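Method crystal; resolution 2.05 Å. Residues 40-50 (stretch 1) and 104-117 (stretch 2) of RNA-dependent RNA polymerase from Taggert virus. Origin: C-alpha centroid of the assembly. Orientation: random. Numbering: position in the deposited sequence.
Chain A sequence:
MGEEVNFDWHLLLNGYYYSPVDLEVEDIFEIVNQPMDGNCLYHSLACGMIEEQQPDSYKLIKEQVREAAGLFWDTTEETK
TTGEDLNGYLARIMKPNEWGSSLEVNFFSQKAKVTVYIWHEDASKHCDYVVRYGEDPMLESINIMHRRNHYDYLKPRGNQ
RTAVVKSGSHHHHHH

Stretch 1 40-50: CLYHSLACGMI
Stretch 2, residues 104-117: EVNFFSQKAKVTVY

How do the backbones lie? The helix that starts stretch 1 and the helix of stretch 2, which begins earlier in the chain, run in nearly the same direction, crossing at -28° with axes 11.6 Å apart at closest approach. Phi/psi stay near -65/-40 through most of both. CA-to-CA distances set the register: Leu45 to Val105 8.2 Å, Met49 to Val114 9.2 Å. After Ala112, Lys113 turns with positive phi (52/52), and extended Val114 and Thr115 lead into the strand at Val116.

What fills the gap at the start of stretch 1? Leu41 (chi1 t, chi2 p) points toward stretch 2, setting CD1 3.6 Å from Val105 CG2 and CD2 4.0 Å from Glu104 CB. Tyr42 (chi1 m, chi2 -66°) has its CA-to-CB bond sideways to stretch 2, yet its OH reaches Glu104 CG at 3.5 Å, touching the aliphatic stem (Glu104 chi1 m, chi2 p); the carboxylate is hydrogen-bonded elsewhere in the structure.

How does Leu45 fit? In its m,t rotamer it fills a hollow walled by Val105 (t), Phe108 and Val116 (t). CD1 lies 4.2 Å from Val105 CG2 and 4.4 Å from Phe108 CD2; CD2 also reaches Val116 CG1 at 4.2 Å. These hydrocarbon side chains can offer only van der Waals contact, so fit matters.

What closes the other end? Met49, curled m,m,m, places CG 3.7 Å from Phe108 CZ, at the ring edge (Phe108 t, chi2 77°). Its SD is 4.1 Å from Val114 CG1 (Val114 p), and CE is 4.2 Å from Ala112 CB. No hydrogen bond crosses; apolar packing dominates the 409 Å² buried, both sides summed.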

# COMPACT_ATOMS: atom_id res chain seq x y z
N CYS A 40 0.47 0.40 -10.78
CA CYS A 40 0.75 1.59 -9.98
C CYS A 40 0.88 1.28 -8.49
O CYS A 40 1.63 1.96 -7.78
CB CYS A 40 -0.35 2.62 -10.20
SG CYS A 40 -1.99 1.96 -9.86
N LEU A 41 0.14 0.29 -7.98
CA LEU A 41 0.33 -0.09 -6.58
C LEU A 41 1.76 -0.55 -6.33
O LEU A 41 2.40 -0.11 -5.37
CB LEU A 41 -0.66 -1.18 -6.17
CG LEU A 41 -0.40 -1.70 -4.75
CD1 LEU A 41 -0.73 -0.62 -3.71
CD2 LEU A 41 -1.17 -2.97 -4.45
N TYR A 42 2.27 -1.41 -7.20
CA TYR A 42 3.62 -1.95 -7.02
C TYR A 42 4.68 -0.89 -7.28
O TYR A 42 5.74 -0.91 -6.64
CB TYR A 42 3.82 -3.16 -7.93
CG TYR A 42 2.74 -4.20 -7.75
CD1 TYR A 42 2.61 -4.88 -6.55
CD2 TYR A 42 1.83 -4.48 -8.76
CE1 TYR A 42 1.63 -5.83 -6.36
CE2 TYR A 42 0.84 -5.44 -8.58
CZ TYR A 42 0.74 -6.11 -7.38
OH TYR A 42 -0.24 -7.05 -7.18
N HIS A 43 4.43 0.03 -8.21
CA HIS A 43 5.32 1.18 -8.39
C HIS A 43 5.44 1.98 -7.10
O HIS A 43 6.55 2.31 -6.65
CB HIS A 43 4.80 2.08 -9.52
CG HIS A 43 5.07 1.57 -10.90
ND1 HIS A 43 6.34 1.46 -11.42
CD2 HIS A 43 4.23 1.15 -11.87
CE1 HIS A 43 6.27 1.00 -12.65
NE2 HIS A 43 5.00 0.79 -12.95
N SER A 44 4.30 2.31 -6.49
CA SER A 44 4.30 3.16 -5.30
C SER A 44 4.90 2.44 -4.10
O SER A 44 5.56 3.08 -3.27
CB SER A 44 2.88 3.62 -4.99
OG SER A 44 1.98 2.54 -5.03
N LEU A 45 4.70 1.13 -3.99
CA LEU A 45 5.37 0.37 -2.94
C LEU A 45 6.87 0.30 -3.19
O LEU A 45 7.66 0.36 -2.24
CB LEU A 45 4.77 -1.04 -2.85
CG LEU A 45 3.35 -1.11 -2.27
CD1 LEU A 45 2.84 -2.55 -2.29
CD2 LEU A 45 3.33 -0.55 -0.86
N ALA A 46 7.29 0.16 -4.45
CA ALA A 46 8.72 0.20 -4.75
C ALA A 46 9.31 1.57 -4.46
O ALA A 46 10.48 1.68 -4.07
CB ALA A 46 8.97 -0.19 -6.21
N CYS A 47 8.51 2.63 -4.64
CA CYS A 47 8.99 3.98 -4.36
C CYS A 47 9.32 4.16 -2.89
O CYS A 47 10.22 4.93 -2.54
CB CYS A 47 7.94 5.01 -4.80
SG CYS A 47 8.52 6.72 -4.81
N GLY A 48 8.61 3.45 -2.01
CA GLY A 48 8.90 3.51 -0.59
C GLY A 48 10.01 2.60 -0.12
O GLY A 48 10.50 2.79 1.00
N MET A 49 10.41 1.63 -0.93
CA MET A 49 11.42 0.65 -0.55
C MET A 49 12.76 0.84 -1.24
O MET A 49 13.78 0.41 -0.70
CB MET A 49 10.92 -0.77 -0.84
CG MET A 49 9.68 -1.19 -0.06
SD MET A 49 10.03 -1.58 1.66
CE MET A 49 11.10 -3.00 1.48
N ILE A 50 12.79 1.44 -2.43
CA ILE A 50 14.01 1.57 -3.22
C ILE A 50 14.26 3.05 -3.49
O ILE A 50 13.42 3.72 -4.10
CB ILE A 50 13.94 0.78 -4.53
CG1 ILE A 50 13.50 -0.67 -4.26
CG2 ILE A 50 15.28 0.80 -5.24
CD1 ILE A 50 13.31 -1.49 -5.52
N GLU A 104 -2.86 -7.07 -1.41
CA GLU A 104 -1.47 -7.21 -1.81
C GLU A 104 -0.55 -6.37 -0.94
O GLU A 104 0.59 -6.78 -0.67
CB GLU A 104 -1.30 -6.82 -3.28
CG GLU A 104 -1.95 -7.79 -4.27
CD GLU A 104 -3.46 -7.76 -4.23
OE1 GLU A 104 -4.06 -8.64 -3.58
OE2 GLU A 104 -4.06 -6.85 -4.85
N VAL A 105 -1.02 -5.21 -0.48
CA VAL A 105 -0.27 -4.46 0.53
C VAL A 105 -0.18 -5.27 1.81
O VAL A 105 0.88 -5.33 2.45
CB VAL A 105 -0.93 -3.09 0.78
CG1 VAL A 105 -0.20 -2.37 1.90
CG2 VAL A 105 -0.95 -2.25 -0.48
N ASN A 106 -1.28 -5.91 2.20
CA ASN A 106 -1.30 -6.77 3.38
C ASN A 106 -0.18 -7.80 3.32
O ASN A 106 0.62 -7.93 4.25
CB ASN A 106 -2.67 -7.45 3.49
CG ASN A 106 -2.92 -8.07 4.85
OD1 ASN A 106 -2.00 -8.58 5.50
ND2 ASN A 106 -4.17 -8.05 5.29
N PHE A 107 -0.09 -8.53 2.20
CA PHE A 107 0.91 -9.59 2.09
C PHE A 107 2.33 -9.02 2.06
O PHE A 107 3.24 -9.58 2.68
CB PHE A 107 0.64 -10.43 0.85
CG PHE A 107 -0.45 -11.45 1.04
CD1 PHE A 107 -0.50 -12.21 2.19
CD2 PHE A 107 -1.44 -11.62 0.08
CE1 PHE A 107 -1.51 -13.14 2.38
CE2 PHE A 107 -2.45 -12.55 0.26
CZ PHE A 107 -2.48 -13.31 1.41
N PHE A 108 2.54 -7.92 1.33
CA PHE A 108 3.89 -7.36 1.25
C PHE A 108 4.36 -6.84 2.61
O PHE A 108 5.53 -7.01 2.97
CB PHE A 108 3.94 -6.24 0.21
CG PHE A 108 5.28 -5.57 0.11
CD1 PHE A 108 6.33 -6.19 -0.56
CD2 PHE A 108 5.50 -4.33 0.69
CE1 PHE A 108 7.56 -5.58 -0.65
CE2 PHE A 108 6.74 -3.72 0.59
CZ PHE A 108 7.77 -4.34 -0.08
N SER A 109 3.46 -6.20 3.36
CA SER A 109 3.82 -5.71 4.69
C SER A 109 4.24 -6.85 5.61
O SER A 109 5.16 -6.69 6.42
CB SER A 109 2.64 -4.93 5.29
OG SER A 109 1.51 -5.77 5.41
N GLN A 110 3.56 -7.99 5.50
CA GLN A 110 3.96 -9.16 6.28
C GLN A 110 5.31 -9.69 5.84
O GLN A 110 6.14 -10.07 6.68
CB GLN A 110 2.90 -10.26 6.15
CG GLN A 110 1.54 -9.91 6.73
CD GLN A 110 0.62 -11.12 6.80
OE1 GLN A 110 0.93 -12.10 7.49
NE2 GLN A 110 -0.50 -11.06 6.10
N LYS A 111 5.56 -9.75 4.53
CA LYS A 111 6.81 -10.32 4.03
C LYS A 111 7.98 -9.39 4.31
O LYS A 111 9.04 -9.83 4.78
CB LYS A 111 6.70 -10.59 2.53
CG LYS A 111 7.94 -11.21 1.89
CD LYS A 111 7.88 -12.73 1.94
CE LYS A 111 8.73 -13.36 0.84
NZ LYS A 111 10.17 -13.02 0.96
N ALA A 112 7.82 -8.10 4.02
CA ALA A 112 8.91 -7.15 4.19
C ALA A 112 9.04 -6.62 5.61
O ALA A 112 10.02 -5.94 5.91
CB ALA A 112 8.74 -5.97 3.23
N LYS A 113 8.08 -6.92 6.49
CA LYS A 113 8.08 -6.40 7.86
C LYS A 113 8.24 -4.88 7.86
O LYS A 113 9.11 -4.32 8.52
CB LYS A 113 9.17 -7.07 8.70
CG LYS A 113 8.83 -8.48 9.15
CD LYS A 113 10.05 -9.22 9.65
CE LYS A 113 10.46 -10.33 8.70
NZ LYS A 113 10.59 -9.83 7.31
N VAL A 114 7.39 -4.22 7.09
CA VAL A 114 7.35 -2.77 7.00
C VAL A 114 5.90 -2.33 7.09
O VAL A 114 5.00 -3.02 6.59
CB VAL A 114 8.01 -2.26 5.69
CG1 VAL A 114 7.26 -2.79 4.47
CG2 VAL A 114 8.07 -0.74 5.67
N THR A 115 5.67 -1.19 7.73
CA THR A 115 4.32 -0.67 7.90
C THR A 115 3.95 0.18 6.69
O THR A 115 4.77 0.94 6.18
CB THR A 115 4.22 0.15 9.19
OG1 THR A 115 4.53 -0.68 10.31
CG2 THR A 115 2.82 0.72 9.36
N VAL A 116 2.71 0.03 6.23
CA VAL A 116 2.20 0.76 5.08
C VAL A 116 0.90 1.45 5.46
O VAL A 116 -0.03 0.80 5.96
CB VAL A 116 1.98 -0.16 3.86
CG1 VAL A 116 1.42 0.65 2.69
CG2 VAL A 116 3.28 -0.84 3.46
N TYR A 117 0.84 2.76 5.23
CA TYR A 117 -0.39 3.53 5.34
C TYR A 117 -0.99 3.69 3.95
O TYR A 117 -0.27 4.03 3.00
CB TYR A 117 -0.14 4.91 5.95
CG TYR A 117 0.24 4.93 7.41
CD1 TYR A 117 -0.46 5.72 8.31
CD2 TYR A 117 1.31 4.19 7.89
CE1 TYR A 117 -0.12 5.76 9.65
CE2 TYR A 117 1.66 4.22 9.23
CZ TYR A 117 0.94 5.01 10.10
OH TYR A 117 1.28 5.05 11.43